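Local atomic coordinates of uncharacterized protein (Anabaena variabilis, PDB entry 3OT2), a protein that is of unknown function but probably acts as a nuclease of the PD-(D/E)XK restriction endonuclease type. Residues I62-G74 and G96-W108. Numbering follows the deposited sequence.
Sequences IARAFLELRCTFG and GEIANIFLIAPDW. With EDO (1,2-ethanediol), chain I.
Thr-72 N donates to Phe-102 O at 3.1 Å, nearly straight and in the carbonyl plane. This bond ties the short strand 71-73 to the loop that, in what is probably a PD-(D/E)XK nuclease fold, joins the adjacent sheet strands 82-86 and 108-112. Beside this bond a water links Arg-70 O, to which it donates, with Phe-102 N, from which it accepts.

The Phe-102 ring turns from this junction to pack against Leu-69. CD2 of Leu-69 stands 3.6 Å from the centroid of the Phe-102 ring and only 10° off its normal, a CH-pi contact. Leu-69 has CG trans to the backbone N (chi1 174°), which sets CD2 over the ring centre, while CD1 reaches the CD1 and CE1 atoms of Phe-102. The edge of Phe-102 points at the face of Phe-66, T-shaped, with planes at 68°. Ile-98 CD1 approaches Phe-66 at its rim, 3.9 Å from CE1, and also meets Arg-64 NH1.

Further along, the Phe-73 ring is covered on one face by Ala-105: CB sits 3.7 Å from the centroid of the Phe-73 ring, near its normal. Phe-85 of strand 82-86 touches Leu-69, Cys-71 and Ile-104, placing the contact against the central sheet. Ile-104 O has no polar partner although buried; its closest neighbours across the contact are carbons, Phe-73 CD1 at 3.5 Å and Cys-71 CB at 3.7 Å from Ile-104 O.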
ATOM      1  N   ILE A  62      23.402 -15.285 -12.403  1.00 31.10           N
ATOM      2  CA  ILE A  62      21.975 -15.165 -12.752  1.00 31.67           C
ATOM      3  C   ILE A  62      21.564 -13.683 -12.593  1.00 33.16           C
ATOM      4  O   ILE A  62      20.969 -13.079 -13.500  1.00 32.88           O
ATOM      5  CB  ILE A  62      21.094 -16.107 -11.875  1.00 34.47           C
ATOM      6  CG1 ILE A  62      21.414 -17.589 -12.180  1.00 36.84           C
ATOM      7  CG2 ILE A  62      19.584 -15.808 -12.081  1.00 35.41           C
ATOM      8  CD1 ILE A  62      21.024 -18.575 -11.091  1.00 40.52           C
ATOM      9  N   ALA A  63      21.877 -13.115 -11.425  1.00 29.46           N
ATOM     10  CA  ALA A  63      21.536 -11.736 -11.081  1.00 28.60           C
ATOM     11  C   ALA A  63      22.439 -11.241  -9.979  1.00 32.06           C
ATOM     12  O   ALA A  63      23.227 -12.020  -9.441  1.00 31.51           O
ATOM     13  CB  ALA A  63      20.071 -11.653 -10.620  1.00 28.11           C
ATOM     14  N   ARG A  64      22.295  -9.966  -9.611  1.00 28.72           N
ATOM     15  CA  ARG A  64      23.055  -9.364  -8.513  1.00 28.02           C
ATOM     16  C   ARG A  64      22.167  -8.387  -7.750  1.00 32.41           C
ATOM     17  O   ARG A  64      21.475  -7.551  -8.370  1.00 30.31           O
ATOM     18  CB  ARG A  64      24.330  -8.670  -9.019  1.00 28.12           C
ATOM     19  CG  ARG A  64      25.213  -8.144  -7.874  1.00 34.36           C
ATOM     20  CD  ARG A  64      26.630  -7.881  -8.289  1.00 36.04           C
ATOM     21  NE  ARG A  64      27.348  -7.243  -7.178  1.00 44.57           N
ATOM     22  CZ  ARG A  64      28.633  -6.900  -7.206  1.00 55.18           C
ATOM     23  NH1 ARG A  64      29.371  -7.145  -8.283  1.00 38.27           N
ATOM     24  NH2 ARG A  64      29.194  -6.323  -6.153  1.00 42.71           N
ATOM     25  N   ALA A  65      22.170  -8.517  -6.401  1.00 27.82           N
ATOM     26  CA  ALA A  65      21.456  -7.640  -5.486  1.00 27.22           C
ATOM     27  C   ALA A  65      22.425  -6.565  -4.988  1.00 33.26           C
ATOM     28  O   ALA A  65      23.537  -6.885  -4.573  1.00 33.56           O
ATOM     29  CB  ALA A  65      20.892  -8.434  -4.317  1.00 27.71           C
ATOM     30  N   PHE A  66      22.002  -5.302  -5.051  1.00 29.03           N
ATOM     31  CA  PHE A  66      22.802  -4.145  -4.647  1.00 29.22           C
ATOM     32  C   PHE A  66      22.127  -3.377  -3.541  1.00 34.34           C
ATOM     33  O   PHE A  66      20.918  -3.163  -3.583  1.00 31.84           O
ATOM     34  CB  PHE A  66      23.020  -3.186  -5.835  1.00 30.20           C
ATOM     35  CG  PHE A  66      23.635  -3.782  -7.067  1.00 31.13           C
ATOM     36  CD1 PHE A  66      25.014  -3.839  -7.211  1.00 34.97           C
ATOM     37  CD2 PHE A  66      22.835  -4.273  -8.094  1.00 32.23           C
ATOM     38  CE1 PHE A  66      25.576  -4.387  -8.352  1.00 36.34           C
ATOM     39  CE2 PHE A  66      23.398  -4.838  -9.228  1.00 34.47           C
ATOM     40  CZ  PHE A  66      24.765  -4.882  -9.357  1.00 33.85           C
ATOM     41  N   LEU A  67      22.922  -2.936  -2.570  1.00 33.45           N
ATOM     42  CA  LEU A  67      22.487  -2.101  -1.463  1.00 36.23           C
ATOM     43  C   LEU A  67      22.501  -0.662  -1.870  1.00 37.30           C
ATOM     44  O   LEU A  67      23.535  -0.190  -2.357  1.00 36.56           O
ATOM     45  CB  LEU A  67      23.464  -2.260  -0.276  1.00 38.86           C
ATOM     46  CG  LEU A  67      23.210  -3.383   0.699  1.00 46.03           C
ATOM     47  CD1 LEU A  67      24.420  -3.630   1.557  1.00 47.75           C
ATOM     48  CD2 LEU A  67      22.127  -3.024   1.629  1.00 51.47           C
ATOM     49  N   GLU A  68      21.400   0.074  -1.607  1.00 33.40           N
ATOM     50  CA  GLU A  68      21.358   1.526  -1.783  1.00 32.99           C
ATOM     51  C   GLU A  68      21.943   2.017  -3.140  1.00 36.65           C
ATOM     52  O   GLU A  68      22.743   2.958  -3.170  1.00 35.53           O
ATOM     53  CB  GLU A  68      22.130   2.199  -0.634  1.00 35.49           C
ATOM     54  CG  GLU A  68      21.652   1.856   0.771  1.00 44.43           C
ATOM     55  CD  GLU A  68      20.307   2.432   1.155  1.00 46.57           C
ATOM     56  OE1 GLU A  68      19.940   3.485   0.595  1.00 44.95           O
ATOM     57  OE2 GLU A  68      19.630   1.851   2.036  1.00 41.47           O
ATOM     58  N   LEU A  69      21.510   1.410  -4.254  1.00 31.87           N
ATOM     59  CA  LEU A  69      21.966   1.794  -5.582  1.00 32.50           C
ATOM     60  C   LEU A  69      20.966   2.779  -6.205  1.00 35.16           C
ATOM     61  O   LEU A  69      19.755   2.546  -6.145  1.00 31.34           O
ATOM     62  CB  LEU A  69      22.114   0.527  -6.456  1.00 32.72           C
ATOM     63  CG  LEU A  69      22.449   0.713  -7.931  1.00 38.89           C
ATOM     64  CD1 LEU A  69      23.920   1.133  -8.123  1.00 39.75           C
ATOM     65  CD2 LEU A  69      22.147  -0.552  -8.711  1.00 39.65           C
ATOM     66  N   ARG A  70      21.468   3.884  -6.794  1.00 32.44           N
ATOM     67  CA  ARG A  70      20.606   4.862  -7.446  1.00 32.95           C
ATOM     68  C   ARG A  70      20.125   4.338  -8.800  1.00 36.15           C
ATOM     69  O   ARG A  70      20.925   3.863  -9.603  1.00 35.31           O
ATOM     70  CB  ARG A  70      21.317   6.214  -7.595  1.00 34.62           C
ATOM     71  CG  ARG A  70      20.505   7.269  -8.357  1.00 34.00           C
ATOM     72  CD  ARG A  70      21.089   8.681  -8.241  1.00 27.54           C
ATOM     73  NE  ARG A  70      21.322   9.069  -6.850  1.00 34.81           N
ATOM     74  CZ  ARG A  70      20.385   9.541  -6.036  1.00 46.11           C
ATOM     75  NH1 ARG A  70      19.144   9.729  -6.476  1.00 29.87           N
ATOM     76  NH2 ARG A  70      20.678   9.825  -4.779  1.00 36.44           N
ATOM     77  N   CYS A  71      18.812   4.399  -9.027  1.00 32.28           N
ATOM     78  CA  CYS A  71      18.162   4.017 -10.273  1.00 32.56           C
ATOM     79  C   CYS A  71      17.406   5.216 -10.799  1.00 35.81           C
ATOM     80  O   CYS A  71      16.501   5.713 -10.123  1.00 35.10           O
ATOM     81  CB  CYS A  71      17.255   2.808 -10.065  1.00 32.18           C
ATOM     82  SG  CYS A  71      18.153   1.300  -9.605  1.00 36.13           S
ATOM     83  N   THR A  72      17.816   5.723 -11.976  1.00 33.59           N
ATOM     84  CA  THR A  72      17.217   6.911 -12.586  1.00 33.66           C
ATOM     85  C   THR A  72      16.490   6.514 -13.867  1.00 38.17           C
ATOM     86  O   THR A  72      17.130   6.113 -14.835  1.00 37.81           O
ATOM     87  CB  THR A  72      18.290   7.985 -12.827  1.00 38.40           C
ATOM     88  OG1 THR A  72      18.940   8.255 -11.589  1.00 39.61           O
ATOM     89  CG2 THR A  72      17.713   9.298 -13.403  1.00 37.79           C
ATOM     90  N   PHE A  73      15.151   6.669 -13.883  1.00 34.24           N
ATOM     91  CA  PHE A  73      14.322   6.311 -15.034  1.00 34.55           C
ATOM     92  C   PHE A  73      12.939   6.941 -14.880  1.00 38.28           C
ATOM     93  O   PHE A  73      12.525   7.258 -13.763  1.00 36.57           O
ATOM     94  CB  PHE A  73      14.210   4.767 -15.167  1.00 35.14           C
ATOM     95  CG  PHE A  73      13.659   4.098 -13.928  1.00 35.08           C
ATOM     96  CD1 PHE A  73      14.506   3.700 -12.897  1.00 37.52           C
ATOM     97  CD2 PHE A  73      12.292   3.912 -13.769  1.00 36.10           C
ATOM     98  CE1 PHE A  73      13.997   3.109 -11.744  1.00 36.75           C
ATOM     99  CE2 PHE A  73      11.783   3.301 -12.619  1.00 37.41           C
ATOM    100  CZ  PHE A  73      12.636   2.916 -11.615  1.00 35.43           C
ATOM    101  N   GLY A  74      12.244   7.097 -16.001  1.00 36.99           N
ATOM    102  CA  GLY A  74      10.895   7.656 -16.068  1.00 36.88           C
ATOM    103  C   GLY A  74      10.708   8.982 -15.361  1.00 40.36           C
ATOM    104  O   GLY A  74       9.680   9.185 -14.708  1.00 39.54           O
ATOM    105  N   GLY A  96      34.267  -4.302 -18.877  1.00 50.61           N
ATOM    106  CA  GLY A  96      33.414  -5.312 -18.274  1.00 48.38           C
ATOM    107  C   GLY A  96      33.016  -5.076 -16.835  1.00 49.73           C
ATOM    108  O   GLY A  96      32.218  -5.847 -16.307  1.00 49.72           O
ATOM    109  N   GLU A  97      33.554  -4.044 -16.172  1.00 43.10           N
ATOM    110  CA  GLU A  97      33.153  -3.800 -14.797  1.00 39.89           C
ATOM    111  C   GLU A  97      31.805  -3.083 -14.779  1.00 41.79           C
ATOM    112  O   GLU A  97      31.436  -2.415 -15.760  1.00 40.49           O
ATOM    113  CB  GLU A  97      34.200  -3.010 -14.030  1.00 41.96           C
ATOM    114  CG  GLU A  97      34.149  -1.537 -14.275  1.00 47.36           C
ATOM    115  CD  GLU A  97      35.184  -0.904 -13.371  1.00 61.85           C
ATOM    116  OE1 GLU A  97      36.378  -1.208 -13.574  1.00 51.16           O
ATOM    117  OE2 GLU A  97      34.814  -0.198 -12.405  1.00 46.19           O
ATOM    118  N   ILE A  98      31.089  -3.187 -13.656  1.00 36.14           N
ATOM    119  CA  ILE A  98      29.775  -2.561 -13.521  1.00 35.36           C
ATOM    120  C   ILE A  98      29.934  -1.034 -13.591  1.00 38.39           C
ATOM    121  O   ILE A  98      30.885  -0.487 -13.039  1.00 37.06           O
ATOM    122  CB  ILE A  98      29.044  -3.031 -12.244  1.00 37.10           C
ATOM    123  CG1 ILE A  98      28.835  -4.580 -12.281  1.00 38.35           C
ATOM    124  CG2 ILE A  98      27.704  -2.301 -12.096  1.00 34.57           C
ATOM    125  CD1 ILE A  98      28.242  -5.250 -11.003  1.00 45.95           C
ATOM    126  N   ALA A  99      29.033  -0.391 -14.344  1.00 36.91           N
ATOM    127  CA  ALA A  99      28.940   1.046 -14.543  1.00 39.63           C
ATOM    128  C   ALA A  99      28.585   1.756 -13.237  1.00 43.70           C
ATOM    129  O   ALA A  99      27.969   1.150 -12.352  1.00 42.68           O
ATOM    130  CB  ALA A  99      27.868   1.339 -15.586  1.00 40.77           C
ATOM    131  N   ASN A 100      28.939   3.045 -13.124  1.00 39.60           N
ATOM    132  CA  ASN A 100      28.603   3.821 -11.929  1.00 39.85           C
ATOM    133  C   ASN A 100      27.136   4.301 -11.955  1.00 45.29           C
ATOM    134  O   ASN A 100      26.559   4.552 -10.901  1.00 46.47           O
ATOM    135  CB  ASN A 100      29.543   5.023 -11.785  1.00 40.21           C
ATOM    136  CG  ASN A 100      31.012   4.664 -11.799  1.00 56.07           C
ATOM    137  OD1 ASN A 100      31.781   5.127 -12.642  1.00 56.04           O
ATOM    138  ND2 ASN A 100      31.423   3.797 -10.909  1.00 43.37           N
ATOM    139  N   ILE A 101      26.551   4.446 -13.145  1.00 41.75           N
ATOM    140  CA  ILE A 101      25.203   4.992 -13.340  1.00 40.47           C
ATOM    141  C   ILE A 101      24.265   3.920 -13.889  1.00 40.28           C
ATOM    142  O   ILE A 101      24.618   3.188 -14.807  1.00 39.67           O
ATOM    143  CB  ILE A 101      25.249   6.254 -14.263  1.00 44.86           C
ATOM    144  CG1 ILE A 101      26.276   7.316 -13.789  1.00 47.36           C
ATOM    145  CG2 ILE A 101      23.863   6.878 -14.529  1.00 47.37           C
ATOM    146  CD1 ILE A 101      26.034   8.128 -12.423  1.00 60.79           C
ATOM    147  N   PHE A 102      23.057   3.850 -13.312  1.00 35.15           N
ATOM    148  CA  PHE A 102      22.008   2.908 -13.717  1.00 32.81           C
ATOM    149  C   PHE A 102      20.821   3.721 -14.169  1.00 36.84           C
ATOM    150  O   PHE A 102      20.217   4.417 -13.357  1.00 36.41           O
ATOM    151  CB  PHE A 102      21.640   1.959 -12.566  1.00 33.10           C
ATOM    152  CG  PHE A 102      22.552   0.771 -12.355  1.00 35.45           C
ATOM    153  CD1 PHE A 102      23.892   0.949 -12.032  1.00 38.17           C
ATOM    154  CD2 PHE A 102      22.046  -0.525 -12.387  1.00 38.56           C
ATOM    155  CE1 PHE A 102      24.727  -0.148 -11.794  1.00 39.84           C
ATOM    156  CE2 PHE A 102      22.875  -1.622 -12.122  1.00 41.34           C
ATOM    157  CZ  PHE A 102      24.212  -1.426 -11.842  1.00 40.19           C
ATOM    158  N   LEU A 103      20.527   3.686 -15.471  1.00 34.31           N
ATOM    159  CA  LEU A 103      19.432   4.470 -16.046  1.00 35.28           C
ATOM    160  C   LEU A 103      18.207   3.594 -16.349  1.00 38.16           C
ATOM    161  O   LEU A 103      17.392   3.921 -17.216  1.00 38.97           O
ATOM    162  CB  LEU A 103      19.914   5.216 -17.312  1.00 37.18           C
ATOM    163  CG  LEU A 103      21.033   6.250 -17.107  1.00 44.34           C
ATOM    164  CD1 LEU A 103      21.587   6.715 -18.443  1.00 47.08           C
ATOM    165  CD2 LEU A 103      20.551   7.438 -16.286  1.00 47.78           C
ATOM    166  N   ILE A 104      18.052   2.501 -15.588  1.00 33.69           N
ATOM    167  CA  ILE A 104      16.983   1.522 -15.797  1.00 32.14           C
ATOM    168  C   ILE A 104      16.374   1.077 -14.461  1.00 32.59           C
ATOM    169  O   ILE A 104      16.988   1.231 -13.409  1.00 31.14           O
ATOM    170  CB  ILE A 104      17.510   0.292 -16.610  1.00 35.76           C
ATOM    171  CG1 ILE A 104      18.781  -0.323 -15.975  1.00 37.01           C
ATOM    172  CG2 ILE A 104      17.730   0.634 -18.114  1.00 37.55           C
ATOM    173  CD1 ILE A 104      19.027  -1.740 -16.363  1.00 43.54           C
ATOM    174  N   ALA A 105      15.167   0.514 -14.520  1.00 30.06           N
ATOM    175  CA  ALA A 105      14.449   0.014 -13.362  1.00 28.93           C
ATOM    176  C   ALA A 105      15.031  -1.343 -12.921  1.00 32.47           C
ATOM    177  O   ALA A 105      15.409  -2.131 -13.794  1.00 33.01           O
ATOM    178  CB  ALA A 105      12.965  -0.114 -13.682  1.00 28.61           C
ATOM    179  N   PRO A 106      15.087  -1.660 -11.599  1.00 28.10           N
ATOM    180  CA  PRO A 106      15.575  -3.002 -11.193  1.00 27.74           C
ATOM    181  C   PRO A 106      14.641  -4.106 -11.673  1.00 31.19           C
ATOM    182  O   PRO A 106      13.474  -3.841 -11.929  1.00 31.16           O
ATOM    183  CB  PRO A 106      15.582  -2.949  -9.653  1.00 29.20           C
ATOM    184  CG  PRO A 106      15.332  -1.518  -9.283  1.00 33.02           C
ATOM    185  CD  PRO A 106      14.632  -0.869 -10.439  1.00 29.21           C
ATOM    186  N   ASP A 107      15.117  -5.347 -11.758  1.00 27.64           N
ATOM    187  CA  ASP A 107      14.218  -6.459 -12.081  1.00 25.33           C
ATOM    188  C   ASP A 107      13.367  -6.776 -10.860  1.00 26.94           C
ATOM    189  O   ASP A 107      12.221  -7.196 -10.970  1.00 26.30           O
ATOM    190  CB  ASP A 107      15.039  -7.689 -12.507  1.00 27.16           C
ATOM    191  CG  ASP A 107      15.569  -7.500 -13.896  1.00 29.73           C
ATOM    192  OD1 ASP A 107      14.784  -7.689 -14.854  1.00 32.53           O
ATOM    193  OD2 ASP A 107      16.729  -7.026 -14.029  1.00 30.58           O
ATOM    194  N   TRP A 108      13.929  -6.536  -9.684  1.00 25.32           N
ATOM    195  CA  TRP A 108      13.282  -6.800  -8.411  1.00 25.07           C
ATOM    196  C   TRP A 108      13.685  -5.706  -7.419  1.00 28.30           C
ATOM    197  O   TRP A 108      14.881  -5.505  -7.170  1.00 27.86           O
ATOM    198  CB  TRP A 108      13.680  -8.214  -7.933  1.00 24.13           C
ATOM    199  CG  TRP A 108      13.132  -8.686  -6.610  1.00 24.77           C
ATOM    200  CD1 TRP A 108      12.042  -8.207  -5.929  1.00 26.93           C
ATOM    201  CD2 TRP A 108      13.597  -9.831  -5.879  1.00 24.70           C
ATOM    202  NE1 TRP A 108      11.849  -8.945  -4.778  1.00 25.57           N
ATOM    203  CE2 TRP A 108      12.777  -9.965  -4.740  1.00 27.59           C
ATOM    204  CE3 TRP A 108      14.659 -10.753  -6.068  1.00 26.32           C
ATOM    205  CZ2 TRP A 108      12.983 -10.982  -3.790  1.00 27.44           C
ATOM    206  CZ3 TRP A 108      14.848 -11.767  -5.131  1.00 27.42           C
ATOM    207  CH2 TRP A 108      14.034 -11.861  -4.002  1.00 27.75           C
TER
HETATM  208  C1  EDO I 197      24.404   6.119  -4.057  1.00 64.47           C
HETATM  209  O1  EDO I 197      24.476   6.533  -5.419  1.00 65.60           O
HETATM  210  C2  EDO I 197      22.988   6.353  -3.572  1.00 62.78           C
HETATM  211  O2  EDO I 197      22.938   5.990  -2.192  1.00 72.93           O
HETATM  212  O   HOH W   1      22.615   5.626 -10.997  1.00 40.72           O